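Local structure of LupI (Flavobacterium sp. YS-80-122, 6IY4) at residues Leu1-Ala7 / Thr49-Thr53; Val6-Phe12 / Cys22-Lys28. The protein probably inhibits metalloendopeptidases, acting as a small beta-barrel protein that is likely periplasmic. One frame throughout, in Å; residues are numbered along the deposited sequence.

Contact 1 (Leu1-Ala7 / Thr49-Thr53); sequences LSPAQVA and TWSPT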
ATOM      1  N   LEU A   1      -5.281  13.324  -5.561  1.00 32.98           N
ATOM      2  CA  LEU A   1      -6.079  13.021  -4.324  1.00 33.59           C
ATOM      3  C   LEU A   1      -5.270  13.474  -3.104  1.00 30.26           C
ATOM      4  O   LEU A   1      -4.071  13.177  -3.085  1.00 29.83           O
ATOM      5  CB  LEU A   1      -6.357  11.510  -4.271  1.00 30.13           C
ATOM      6  CG  LEU A   1      -7.240  10.903  -5.372  1.00 32.10           C
ATOM      7  CD1 LEU A   1      -7.339   9.393  -5.211  1.00 32.88           C
ATOM      8  CD2 LEU A   1      -8.648  11.492  -5.398  1.00 32.45           C
ATOM      9  N   SER A   2      -5.868  14.227  -2.180  1.00 27.36           N
ATOM     10  CA  SER A   2      -5.277  14.620  -0.882  1.00 24.95           C
ATOM     11  C   SER A   2      -5.110  13.373  -0.019  1.00 26.60           C
ATOM     12  O   SER A   2      -5.802  12.348  -0.185  1.00 27.58           O
ATOM     13  CB  SER A   2      -6.127  15.619  -0.162  1.00 27.00           C
ATOM     14  OG  SER A   2      -7.364  14.993   0.212  1.00 30.55           O
ATOM     15  N   PRO A   3      -4.262  13.403   1.014  1.00 25.91           N
ATOM     16  CA  PRO A   3      -4.280  12.311   1.984  1.00 25.59           C
ATOM     17  C   PRO A   3      -5.679  11.973   2.510  1.00 24.07           C
ATOM     18  O   PRO A   3      -6.001  10.795   2.690  1.00 23.50           O
ATOM     19  CB  PRO A   3      -3.370  12.835   3.097  1.00 26.18           C
ATOM     20  CG  PRO A   3      -2.364  13.689   2.339  1.00 28.14           C
ATOM     21  CD  PRO A   3      -3.164  14.365   1.238  1.00 28.15           C
ATOM     22  N   ALA A   4      -6.514  12.974   2.797  1.00 25.55           N
ATOM     23  CA  ALA A   4      -7.847  12.684   3.374  1.00 26.98           C
ATOM     24  C   ALA A   4      -8.661  11.825   2.395  1.00 26.10           C
ATOM     25  O   ALA A   4      -9.530  11.036   2.841  1.00 25.97           O
ATOM     26  CB  ALA A   4      -8.552  13.981   3.705  1.00 26.98           C
ATOM     27  N   GLN A   5      -8.415  11.949   1.090  1.00 22.23           N
ATOM     28  CA  GLN A   5      -9.181  11.210   0.060  1.00 24.31           C
ATOM     29  C   GLN A   5      -8.636   9.791  -0.156  1.00 23.09           C
ATOM     30  O   GLN A   5      -9.305   8.962  -0.884  1.00 23.44           O
ATOM     31  CB  GLN A   5      -9.235  12.061  -1.210  1.00 24.08           C
ATOM     32  CG  GLN A   5     -10.214  13.210  -1.058  1.00 26.23           C
ATOM     33  CD  GLN A   5     -11.617  12.660  -0.934  1.00 24.27           C
ATOM     34  OE1 GLN A   5     -12.074  11.916  -1.794  1.00 22.99           O
ATOM     35  NE2 GLN A   5     -12.226  12.864   0.218  1.00 26.66           N
ATOM     36  N   VAL A   6      -7.462   9.489   0.417  1.00 21.20           N
ATOM     37  CA  VAL A   6      -6.822   8.153   0.261  1.00 20.97           C
ATOM     38  C   VAL A   6      -6.864   7.434   1.603  1.00 19.90           C
ATOM     39  O   VAL A   6      -6.796   6.218   1.595  1.00 21.43           O
ATOM     40  CB  VAL A   6      -5.370   8.336  -0.234  1.00 21.90           C
ATOM     41  CG1 VAL A   6      -4.593   7.030  -0.339  1.00 25.41           C
ATOM     42  CG2 VAL A   6      -5.308   9.086  -1.540  1.00 24.00           C
ATOM     43  N   ALA A   7      -7.085   8.120   2.710  1.00 20.04           N
ATOM     44  CA  ALA A   7      -7.003   7.492   4.049  1.00 20.68           C
ATOM     45  C   ALA A   7      -8.207   6.591   4.272  1.00 19.95           C
ATOM     46  O   ALA A   7      -9.288   6.808   3.717  1.00 21.82           O
ATOM     47  CB  ALA A   7      -6.920   8.518   5.142  1.00 22.63           C
ATOM     48  N   THR A  49       5.318   5.150   6.405  1.00 20.68           N
ATOM     49  CA  THR A  49       4.459   6.260   5.995  1.00 20.74           C
ATOM     50  C   THR A  49       4.045   6.078   4.536  1.00 20.53           C
ATOM     51  O   THR A  49       4.481   5.131   3.881  1.00 21.61           O
ATOM     52  CB  THR A  49       5.088   7.629   6.200  1.00 23.20           C
ATOM     53  OG1 THR A  49       6.232   7.777   5.347  1.00 27.15           O
ATOM     54  CG2 THR A  49       5.520   7.837   7.638  1.00 22.89           C
ATOM     55  N   TRP A  50       3.126   6.920   4.113  1.00 20.10           N
ATOM     56  CA  TRP A  50       2.636   6.881   2.724  1.00 20.34           C
ATOM     57  C   TRP A  50       2.414   8.292   2.228  1.00 19.23           C
ATOM     58  O   TRP A  50       2.197   9.192   3.010  1.00 21.69           O
ATOM     59  CB  TRP A  50       1.390   5.999   2.617  1.00 22.26           C
ATOM     60  CG  TRP A  50       0.258   6.411   3.505  1.00 21.84           C
ATOM     61  CD1 TRP A  50      -0.009   5.997   4.776  1.00 20.63           C
ATOM     62  CD2 TRP A  50      -0.818   7.296   3.133  1.00 19.11           C
ATOM     63  NE1 TRP A  50      -1.150   6.585   5.227  1.00 20.30           N
ATOM     64  CE2 TRP A  50      -1.681   7.378   4.241  1.00 20.06           C
ATOM     65  CE3 TRP A  50      -1.123   8.046   1.991  1.00 20.33           C
ATOM     66  CZ2 TRP A  50      -2.836   8.161   4.232  1.00 20.72           C
ATOM     67  CZ3 TRP A  50      -2.285   8.800   1.965  1.00 20.99           C
ATOM     68  CH2 TRP A  50      -3.124   8.873   3.080  1.00 21.17           C
ATOM     69  N   SER A  51       2.371   8.438   0.905  1.00 20.40           N
ATOM     70  CA  SER A  51       2.127   9.748   0.283  1.00 22.28           C
ATOM     71  C   SER A  51       1.468   9.553  -1.059  1.00 21.82           C
ATOM     72  O   SER A  51       1.981   8.837  -1.912  1.00 21.60           O
ATOM     73  CB  SER A  51       3.409  10.508   0.131  1.00 26.30           C
ATOM     74  OG  SER A  51       3.132  11.841  -0.258  1.00 31.68           O
ATOM     75  N   PRO A  52       0.338  10.221  -1.308  1.00 21.14           N
ATOM     76  CA  PRO A  52      -0.319  10.097  -2.601  1.00 20.79           C
ATOM     77  C   PRO A  52       0.464  10.885  -3.645  1.00 22.61           C
ATOM     78  O   PRO A  52       1.153  11.832  -3.296  1.00 25.29           O
ATOM     79  CB  PRO A  52      -1.709  10.708  -2.402  1.00 22.87           C
ATOM     80  CG  PRO A  52      -1.697  11.342  -1.052  1.00 23.10           C
ATOM     81  CD  PRO A  52      -0.368  11.108  -0.382  1.00 21.81           C
ATOM     82  N   THR A  53       0.328  10.486  -4.895  1.00 22.23           N
ATOM     83  CA  THR A  53       0.903  11.193  -6.061  1.00 24.60           C
ATOM     84  C   THR A  53      -0.247  11.401  -7.015  1.00 23.24           C
ATOM     85  O   THR A  53      -1.338  10.868  -6.828  1.00 22.26           O
ATOM     86  CB  THR A  53       2.043  10.388  -6.685  1.00 24.85           C
ATOM     87  OG1 THR A  53       1.408   9.326  -7.408  1.00 25.85           O
ATOM     88  CG2 THR A  53       3.036   9.894  -5.652  1.00 26.64           C
TER
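Apolar packing accounts for this meeting of the N-terminal helical turn, residues 3-6, with the edge strand 49-53, and it buries 255 Å² in all. V6, whose CA-to-CB bond points toward the strand, faces both rings: its CG1 lies 3.7 Å from W50 CZ3 and its CG2 4.0 Å from P52 CB. A branched valine is compact enough to fill this buried corner. P3 adds ring contacts, P3 CB to W50 CH2 at 4.0 Å and P3 CD to P52 CG at 4.1 Å, while A7 CB lies 4.2 Å from W50 CZ2.

Polar groups meet only carbon across the segments. P3 O approaches the indole edge at W50 CH2 (3.5 Å), and L1 O lies 3.5 Å from P52 CB. W50 NE1 is satisfied elsewhere, by T31 O.

Within the helical turn, S2 is the N-cap: Q5 N gives a weak bond to S2 OG (3.3 Å) and a shorter one to S2 O (2.9 Å). P3 suits the first turn, where its missing amide hydrogen costs nothing.

With side-chain packing in place of directional bonds, the turn is held to the strand by shape and by exclusion of water around V6 and W50.

Contact 2 (Val6-Phe12 / Cys22-Lys28); sequences VAGSWTF and CTVTLKK. Unlike the reference sequence in segment 22-28: L26 (reference Ser).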
ATOM      1  N   VAL A   6      -7.462   9.489   0.417  1.00 21.20           N
ATOM      2  CA  VAL A   6      -6.822   8.153   0.261  1.00 20.97           C
ATOM      3  C   VAL A   6      -6.864   7.434   1.603  1.00 19.90           C
ATOM      4  O   VAL A   6      -6.796   6.218   1.595  1.00 21.43           O
ATOM      5  CB  VAL A   6      -5.370   8.336  -0.234  1.00 21.90           C
ATOM      6  CG1 VAL A   6      -4.593   7.030  -0.339  1.00 25.41           C
ATOM      7  CG2 VAL A   6      -5.308   9.086  -1.540  1.00 24.00           C
ATOM      8  N   ALA A   7      -7.085   8.120   2.710  1.00 20.04           N
ATOM      9  CA  ALA A   7      -7.003   7.492   4.049  1.00 20.68           C
ATOM     10  C   ALA A   7      -8.207   6.591   4.272  1.00 19.95           C
ATOM     11  O   ALA A   7      -9.288   6.808   3.717  1.00 21.82           O
ATOM     12  CB  ALA A   7      -6.920   8.518   5.142  1.00 22.63           C
ATOM     13  N   GLY A   8      -8.012   5.583   5.079  1.00 20.26           N
ATOM     14  CA  GLY A   8      -9.069   4.682   5.509  1.00 18.40           C
ATOM     15  C   GLY A   8      -8.657   3.245   5.393  1.00 19.10           C
ATOM     16  O   GLY A   8      -7.441   2.942   5.381  1.00 18.99           O
ATOM     17  N   SER A   9      -9.653   2.380   5.392  1.00 19.89           N
ATOM     18  CA  SER A   9      -9.458   0.912   5.385  1.00 18.73           C
ATOM     19  C   SER A   9      -9.058   0.401   3.990  1.00 20.01           C
ATOM     20  O   SER A   9      -9.779   0.655   2.996  1.00 23.66           O
ATOM     21  CB  SER A   9     -10.696   0.219   5.842  1.00 21.72           C
ATOM     22  OG  SER A   9     -10.436  -1.160   5.956  1.00 23.72           O
ATOM     23  N   TRP A  10      -7.955  -0.315   3.897  1.00 19.40           N
ATOM     24  CA  TRP A  10      -7.469  -0.892   2.632  1.00 18.50           C
ATOM     25  C   TRP A  10      -7.129  -2.352   2.848  1.00 19.60           C
ATOM     26  O   TRP A  10      -6.520  -2.694   3.871  1.00 20.75           O
ATOM     27  CB  TRP A  10      -6.257  -0.137   2.111  1.00 17.41           C
ATOM     28  CG  TRP A  10      -6.554   1.238   1.597  1.00 18.35           C
ATOM     29  CD1 TRP A  10      -6.631   2.382   2.339  1.00 19.18           C
ATOM     30  CD2 TRP A  10      -6.836   1.618   0.237  1.00 16.75           C
ATOM     31  NE1 TRP A  10      -6.923   3.444   1.542  1.00 19.62           N
ATOM     32  CE2 TRP A  10      -7.050   3.022   0.260  1.00 17.57           C
ATOM     33  CE3 TRP A  10      -6.906   0.936  -0.986  1.00 18.12           C
ATOM     34  CZ2 TRP A  10      -7.308   3.731  -0.910  1.00 18.21           C
ATOM     35  CZ3 TRP A  10      -7.150   1.653  -2.134  1.00 17.97           C
ATOM     36  CH2 TRP A  10      -7.356   3.024  -2.084  1.00 17.91           C
ATOM     37  N   THR A  11      -7.369  -3.147   1.825  1.00 19.68           N
ATOM     38  CA  THR A  11      -7.037  -4.583   1.830  1.00 18.29           C
ATOM     39  C   THR A  11      -5.922  -4.821   0.827  1.00 18.75           C
ATOM     40  O   THR A  11      -6.054  -4.376  -0.343  1.00 20.17           O
ATOM     41  CB  THR A  11      -8.259  -5.416   1.486  1.00 23.31           C
ATOM     42  OG1 THR A  11      -9.248  -5.096   2.476  1.00 25.82           O
ATOM     43  CG2 THR A  11      -7.923  -6.880   1.544  1.00 26.32           C
ATOM     44  N   PHE A  12      -4.841  -5.406   1.306  1.00 18.44           N
ATOM     45  CA  PHE A  12      -3.632  -5.704   0.521  1.00 18.09           C
ATOM     46  C   PHE A  12      -3.575  -7.210   0.255  1.00 20.08           C
ATOM     47  O   PHE A  12      -3.790  -7.995   1.188  1.00 20.08           O
ATOM     48  CB  PHE A  12      -2.376  -5.299   1.287  1.00 19.04           C
ATOM     49  CG  PHE A  12      -2.149  -3.820   1.425  1.00 20.04           C
ATOM     50  CD1 PHE A  12      -2.837  -3.090   2.383  1.00 21.65           C
ATOM     51  CD2 PHE A  12      -1.239  -3.161   0.627  1.00 22.30           C
ATOM     52  CE1 PHE A  12      -2.608  -1.736   2.535  1.00 22.78           C
ATOM     53  CE2 PHE A  12      -1.042  -1.791   0.754  1.00 24.14           C
ATOM     54  CZ  PHE A  12      -1.715  -1.099   1.724  1.00 24.70           C
ATOM     55  N   CYS A  22      -4.597  -8.851   3.751  1.00 24.52           N
ATOM     56  CA  CYS A  22      -4.327  -8.139   5.018  1.00 25.15           C
ATOM     57  C   CYS A  22      -5.047  -6.797   4.961  1.00 23.84           C
ATOM     58  O   CYS A  22      -4.854  -6.100   3.987  1.00 24.56           O
ATOM     59  CB  CYS A  22      -2.825  -7.951   5.126  1.00 29.98           C
ATOM     60  SG  CYS A  22      -2.261  -6.973   6.547  1.00 37.53           S
ATOM     61  N   THR A  23      -5.870  -6.480   5.943  1.00 20.50           N
ATOM     62  CA  THR A  23      -6.572  -5.182   6.027  1.00 21.83           C
ATOM     63  C   THR A  23      -5.720  -4.263   6.894  1.00 22.43           C
ATOM     64  O   THR A  23      -5.421  -4.644   8.080  1.00 21.77           O
ATOM     65  CB  THR A  23      -7.995  -5.362   6.555  1.00 24.27           C
ATOM     66  OG1 THR A  23      -8.638  -6.306   5.697  1.00 29.75           O
ATOM     67  CG2 THR A  23      -8.758  -4.053   6.585  1.00 25.84           C
ATOM     68  N   VAL A  24      -5.442  -3.046   6.417  1.00 20.43           N
ATOM     69  CA  VAL A  24      -4.558  -2.052   7.061  1.00 19.73           C
ATOM     70  C   VAL A  24      -5.301  -0.723   7.010  1.00 19.95           C
ATOM     71  O   VAL A  24      -5.825  -0.405   5.960  1.00 20.60           O
ATOM     72  CB  VAL A  24      -3.210  -1.936   6.346  1.00 22.37           C
ATOM     73  CG1 VAL A  24      -2.313  -0.893   7.007  1.00 24.55           C
ATOM     74  CG2 VAL A  24      -2.516  -3.277   6.256  1.00 21.91           C
ATOM     75  N   THR A  25      -5.274   0.032   8.089  1.00 20.53           N
ATOM     76  CA  THR A  25      -5.735   1.428   8.049  1.00 20.61           C
ATOM     77  C   THR A  25      -4.596   2.357   7.619  1.00 20.43           C
ATOM     78  O   THR A  25      -3.509   2.325   8.237  1.00 21.55           O
ATOM     79  CB  THR A  25      -6.247   1.901   9.405  1.00 25.24           C
ATOM     80  OG1 THR A  25      -7.253   0.998   9.841  1.00 28.43           O
ATOM     81  CG2 THR A  25      -6.807   3.290   9.286  1.00 23.90           C
ATOM     82  N   LEU A  26      -4.865   3.162   6.596  1.00 19.49           N
ATOM     83  CA  LEU A  26      -4.037   4.320   6.199  1.00 19.64           C
ATOM     84  C   LEU A  26      -4.603   5.503   6.963  1.00 19.85           C
ATOM     85  O   LEU A  26      -5.720   5.909   6.690  1.00 22.44           O
ATOM     86  CB  LEU A  26      -4.039   4.535   4.692  1.00 18.23           C
ATOM     87  CG  LEU A  26      -2.990   3.754   3.916  1.00 19.61           C
ATOM     88  CD1 LEU A  26      -3.217   2.234   4.008  1.00 20.20           C
ATOM     89  CD2 LEU A  26      -2.985   4.213   2.466  1.00 20.75           C
ATOM     90  N   LYS A  27      -3.872   5.890   7.998  1.00 18.97           N
ATOM     91  CA  LYS A  27      -4.292   6.979   8.901  1.00 23.78           C
ATOM     92  C   LYS A  27      -4.154   8.327   8.176  1.00 23.53           C
ATOM     93  O   LYS A  27      -3.242   8.511   7.368  1.00 22.30           O
ATOM     94  CB  LYS A  27      -3.496   6.842  10.196  1.00 26.96           C
ATOM     95  CG  LYS A  27      -3.736   5.543  10.939  1.00 29.73           C
ATOM     96  CD  LYS A  27      -3.499   5.635  12.419  1.00 39.05           C
ATOM     97  CE  LYS A  27      -2.236   4.949  12.874  1.00 46.81           C
ATOM     98  NZ  LYS A  27      -2.201   4.877  14.356  1.00 50.26           N
ATOM     99  N   LYS A  28      -5.012   9.270   8.508  1.00 28.61           N
ATOM    100  CA  LYS A  28      -5.042  10.625   7.880  1.00 28.00           C
ATOM    101  C   LYS A  28      -3.710  11.372   8.012  1.00 26.39           C
ATOM    102  O   LYS A  28      -3.431  12.195   7.119  1.00 29.05           O
ATOM    103  CB  LYS A  28      -6.194  11.415   8.492  1.00 31.39           C
ATOM    104  CG  LYS A  28      -7.535  11.010   7.904  1.00 36.81           C
ATOM    105  CD  LYS A  28      -8.672  11.973   8.185  1.00 40.44           C
ATOM    106  CE  LYS A  28      -8.578  13.233   7.362  1.00 46.05           C
ATOM    107  NZ  LYS A  28      -9.915  13.827   7.129  1.00 56.10           N
TER
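Strands 8-12 and 22-26 run antiparallel, their axes 4.6 Å apart at closest approach, and are the two arms of a beta hairpin. Six backbone hydrogen bonds join them, two at each hydrogen-bonded pair. G8 N gives to L26 O (2.8 Å) and L26 N to G8 O (2.9 Å); W10 N gives to V24 O (3.0 Å) and V24 N to W10 O (2.8 Å); F12 N gives to C22 O and C22 N to F12 O, both at 2.8 Å. At the intervening S9-T25 and T11-T23 pairs the amides turn outward: T25 N bonds to S33 OG, T25 also pairs with S33 through the backbone, and T11 pairs with Q91 through the backbone.

CA-H...O contacts supplement the carbonyls, such as T23 CA to W10 O at 3.3 Å. On the face bearing S9, T11, T23 and T25, T11 OG1 and T23 OG1 share a weak bond of 3.5 Å, and beta-branched threonine suits the extended backbone. W10 NE1 gives to V6 O (2.8 Å), tying the indole to the turn before the strand. G8 has phi 133° and psi -162°, where a CB would clash with the preceding carbonyl.

The other face is apolar. L26, a serine in the reference sequence, places CD1 3.8 Å from W10 CD1 and 4.3 Å from F12 CE1, while F12 CE1 lies 3.9 Å from V24 CB.

C22 is joined to C38 by a disulfide. Strand 22-26 is outermost in the sheet; strand 8-14 lies between it and strand 86-92, whose M90 touches W10, F12 and L26.

In the fold
Contacts 1 and 2 have centres about 11 Å apart and share V6 and A7, where the helical turn 3-6 runs into strand 8-14. Along the chain, contact 2 is nested inside the loop that contact 1 closes. Strands 22-26 and 49-53 are the outermost strands of one antiparallel sheet within this chain, so contact 2 pairs one edge strand with its neighbour while contact 1 packs the N-terminal turn on the other. The contacts also touch directly: W50 CZ2 lies 3.2 Å from K27 O, and W50 NE1 3.6 Å from L26 CB. The turn and W50 thus bridge the two sheet edges, consistent with the closed beta barrel of this inhibitor family.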